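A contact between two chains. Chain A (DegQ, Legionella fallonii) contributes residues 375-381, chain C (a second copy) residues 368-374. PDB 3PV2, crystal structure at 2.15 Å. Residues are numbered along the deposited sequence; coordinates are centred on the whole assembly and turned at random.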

# COMPACT_ATOMS: atom_id res chain seq x y z
N PHE A 375 -15.03 -46.48 -29.59
CA PHE A 375 -15.58 -46.10 -28.30
C PHE A 375 -16.78 -46.96 -28.09
O PHE A 375 -17.64 -47.04 -28.98
N GLU A 376 -16.82 -47.64 -26.96
CA GLU A 376 -18.00 -48.30 -26.46
C GLU A 376 -18.09 -48.11 -24.94
O GLU A 376 -17.12 -48.37 -24.20
N GLN A 377 -19.23 -47.64 -24.47
CA GLN A 377 -19.32 -47.30 -23.05
C GLN A 377 -20.78 -47.19 -22.64
O GLN A 377 -21.58 -46.67 -23.45
N GLU A 378 -21.15 -47.66 -21.46
CA GLU A 378 -22.48 -47.41 -20.92
C GLU A 378 -22.41 -46.01 -20.35
O GLU A 378 -21.52 -45.75 -19.57
N SER A 379 -23.29 -45.11 -20.77
CA SER A 379 -23.12 -43.68 -20.56
C SER A 379 -24.41 -42.97 -20.31
O SER A 379 -24.90 -42.32 -21.23
N PRO A 380 -24.93 -43.03 -19.07
CA PRO A 380 -26.14 -42.23 -18.75
C PRO A 380 -26.06 -40.79 -19.24
O PRO A 380 -25.03 -40.18 -19.15
N PRO A 381 -27.16 -40.29 -19.81
CA PRO A 381 -28.44 -40.97 -19.97
C PRO A 381 -28.60 -41.64 -21.31
O PRO A 381 -29.72 -41.95 -21.67
N TYR C 368 -27.28 -48.42 -11.61
CA TYR C 368 -27.85 -47.10 -11.94
C TYR C 368 -26.85 -46.02 -11.75
O TYR C 368 -26.22 -45.90 -10.70
N GLY C 369 -26.74 -45.15 -12.74
CA GLY C 369 -25.95 -43.93 -12.61
C GLY C 369 -24.49 -44.09 -12.88
O GLY C 369 -23.77 -43.16 -12.74
N LEU C 370 -24.06 -45.27 -13.31
CA LEU C 370 -22.63 -45.54 -13.47
C LEU C 370 -22.33 -45.55 -14.96
O LEU C 370 -23.04 -46.20 -15.72
N ALA C 371 -21.31 -44.79 -15.34
CA ALA C 371 -20.77 -44.88 -16.71
C ALA C 371 -19.64 -45.90 -16.58
O ALA C 371 -18.76 -45.71 -15.76
N LEU C 372 -19.65 -46.90 -17.46
CA LEU C 372 -18.86 -48.12 -17.42
C LEU C 372 -18.20 -48.44 -18.77
O LEU C 372 -18.86 -48.35 -19.76
N ARG C 373 -16.94 -48.87 -18.81
CA ARG C 373 -16.40 -49.41 -20.06
C ARG C 373 -15.46 -50.51 -19.76
O ARG C 373 -14.99 -50.62 -18.62
N ALA C 374 -15.16 -51.35 -20.74
CA ALA C 374 -14.24 -52.46 -20.57
C ALA C 374 -12.82 -51.94 -20.36
O ALA C 374 -12.49 -50.91 -20.90

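Two strands from separate copies of DegQ meet here through a single antiparallel bridge, and where the next rung might be expected a water takes over. The bridge joins Glu A378 and Leu C372 by a pair of backbone hydrogen bonds: Glu A378 N donates to Leu C372 O at 2.9 Å, and Leu C372 N donates to Glu A378 O at 3.0 Å. Farther along, water 1 donates to Glu A376 O (2.8 Å) and accepts from Ala C374 N (2.8 Å), so the water links Glu A376 O and Ala C374 N, which are themselves 5.0 Å apart. The strand directions differ by 141°, well short of the 180° of ideal antiparallel strands.

The example illustrates a general point: when backbone atoms carry the polar pairing, side chains can pack largely through their carbon stems. Glu A378 starts toward the partner strand, and its CB lies 4.2 Å from Leu C372 CB. With chi1 t and chi2 p, however, the end of the chain leads away, and its carboxylate atom OE1 finds a hydrogen bond elsewhere in the structure. Leu C372, rotamer m,t, sets off sideways and is buried. Arg C373 behaves much like the glutamate. Its CB points toward chain A and rests 3.6 Å from Glu A376 O, while the p,t,t chain carries the guanidinium away to partners elsewhere.

The CA-to-CB bond of Gln A377 points sideways, and chi1 and chi2 are both t; Gln A377 CG comes 3.4 Å from Leu C372 O. That same carbonyl oxygen also receives a CA-H...O contact from Gln A377 CA at 3.5 Å. The amide end is held within its own stretch, NE2 donating to Ser A379 OG at 2.7 Å, with the serine in rotamer m and its CB directed away from chain C. Around this tether, Gln A377 NE2 passes 4.2 Å from Ala C371 CB, and Gln A377 OE1 lies 4.0 Å from Arg C373 CD.

Beyond the bridge, Pro A380 points toward chain C and packs against Ala C371. Its CD lies 4.2 Å from Ala C371 CB and 3.6 Å from Leu C370 O, and its CG approaches Gly C369 C at 4.1 Å. The small Ala C371 side chain goes sideways, and Ala C371 CA makes a close CA-H...O contact of 3.1 Å with Glu A378 O. Leu C370, rotamer m,t, turns away and is buried, so its backbone, rather than its side chain, meets the proline.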

# COMPACT_ATOMS: atom_id res chain seq x y z
CB PHE A 375 -16.05 -44.63 -28.38
CG PHE A 375 -16.51 -44.07 -27.07
CD1 PHE A 375 -15.60 -43.62 -26.11
CD2 PHE A 375 -17.86 -44.01 -26.77
CE1 PHE A 375 -16.03 -43.10 -24.93
CE2 PHE A 375 -18.30 -43.48 -25.54
CZ PHE A 375 -17.36 -43.04 -24.62
CB GLU A 376 -17.97 -49.81 -26.75
CG GLU A 376 -19.16 -50.52 -26.04
CD GLU A 376 -19.43 -51.96 -26.52
OE1 GLU A 376 -20.53 -52.44 -26.14
OE2 GLU A 376 -18.58 -52.58 -27.22
CB GLN A 377 -18.56 -45.97 -22.81
CG GLN A 377 -18.80 -45.39 -21.43
CD GLN A 377 -18.04 -44.07 -21.22
OE1 GLN A 377 -16.82 -44.04 -21.33
NE2 GLN A 377 -18.76 -42.99 -21.04
CB GLU A 378 -22.81 -48.35 -19.78
CG GLU A 378 -24.31 -48.41 -19.47
CD GLU A 378 -25.16 -49.25 -20.47
OE1 GLU A 378 -24.69 -50.22 -21.15
OE2 GLU A 378 -26.35 -48.92 -20.51
CB SER A 379 -22.55 -42.98 -21.80
OG SER A 379 -21.23 -43.38 -22.05
CB PRO A 380 -26.22 -42.26 -17.22
CG PRO A 380 -25.35 -43.36 -16.80
CD PRO A 380 -24.35 -43.65 -17.88
CB PRO A 381 -29.44 -39.82 -19.88
CG PRO A 381 -28.70 -38.66 -20.51
CD PRO A 381 -27.22 -38.89 -20.27
CB TYR C 368 -29.07 -46.78 -11.06
CG TYR C 368 -29.44 -45.31 -11.16
CD1 TYR C 368 -30.17 -44.82 -12.27
CD2 TYR C 368 -29.01 -44.41 -10.22
CE1 TYR C 368 -30.47 -43.47 -12.40
CE2 TYR C 368 -29.30 -43.05 -10.35
CZ TYR C 368 -30.03 -42.60 -11.44
OH TYR C 368 -30.31 -41.27 -11.53
CB LEU C 370 -22.27 -46.93 -12.87
CG LEU C 370 -22.51 -47.07 -11.35
CD1 LEU C 370 -22.05 -48.41 -10.89
CD2 LEU C 370 -21.81 -45.99 -10.50
CB ALA C 371 -20.20 -43.48 -17.11
CB LEU C 372 -19.78 -49.28 -17.07
CG LEU C 372 -20.58 -49.16 -15.77
CD1 LEU C 372 -21.52 -50.35 -15.72
CD2 LEU C 372 -19.68 -49.05 -14.64
CB ARG C 373 -15.73 -48.30 -20.84
CG ARG C 373 -14.61 -47.71 -20.14
CD ARG C 373 -13.78 -46.69 -20.98
NE ARG C 373 -12.46 -46.62 -20.34
CZ ARG C 373 -11.44 -47.48 -20.59
NH1 ARG C 373 -11.53 -48.40 -21.53
NH2 ARG C 373 -10.29 -47.39 -19.93
CB ALA C 374 -14.29 -53.45 -21.74
O HOH W 1 -16.62 -50.83 -23.04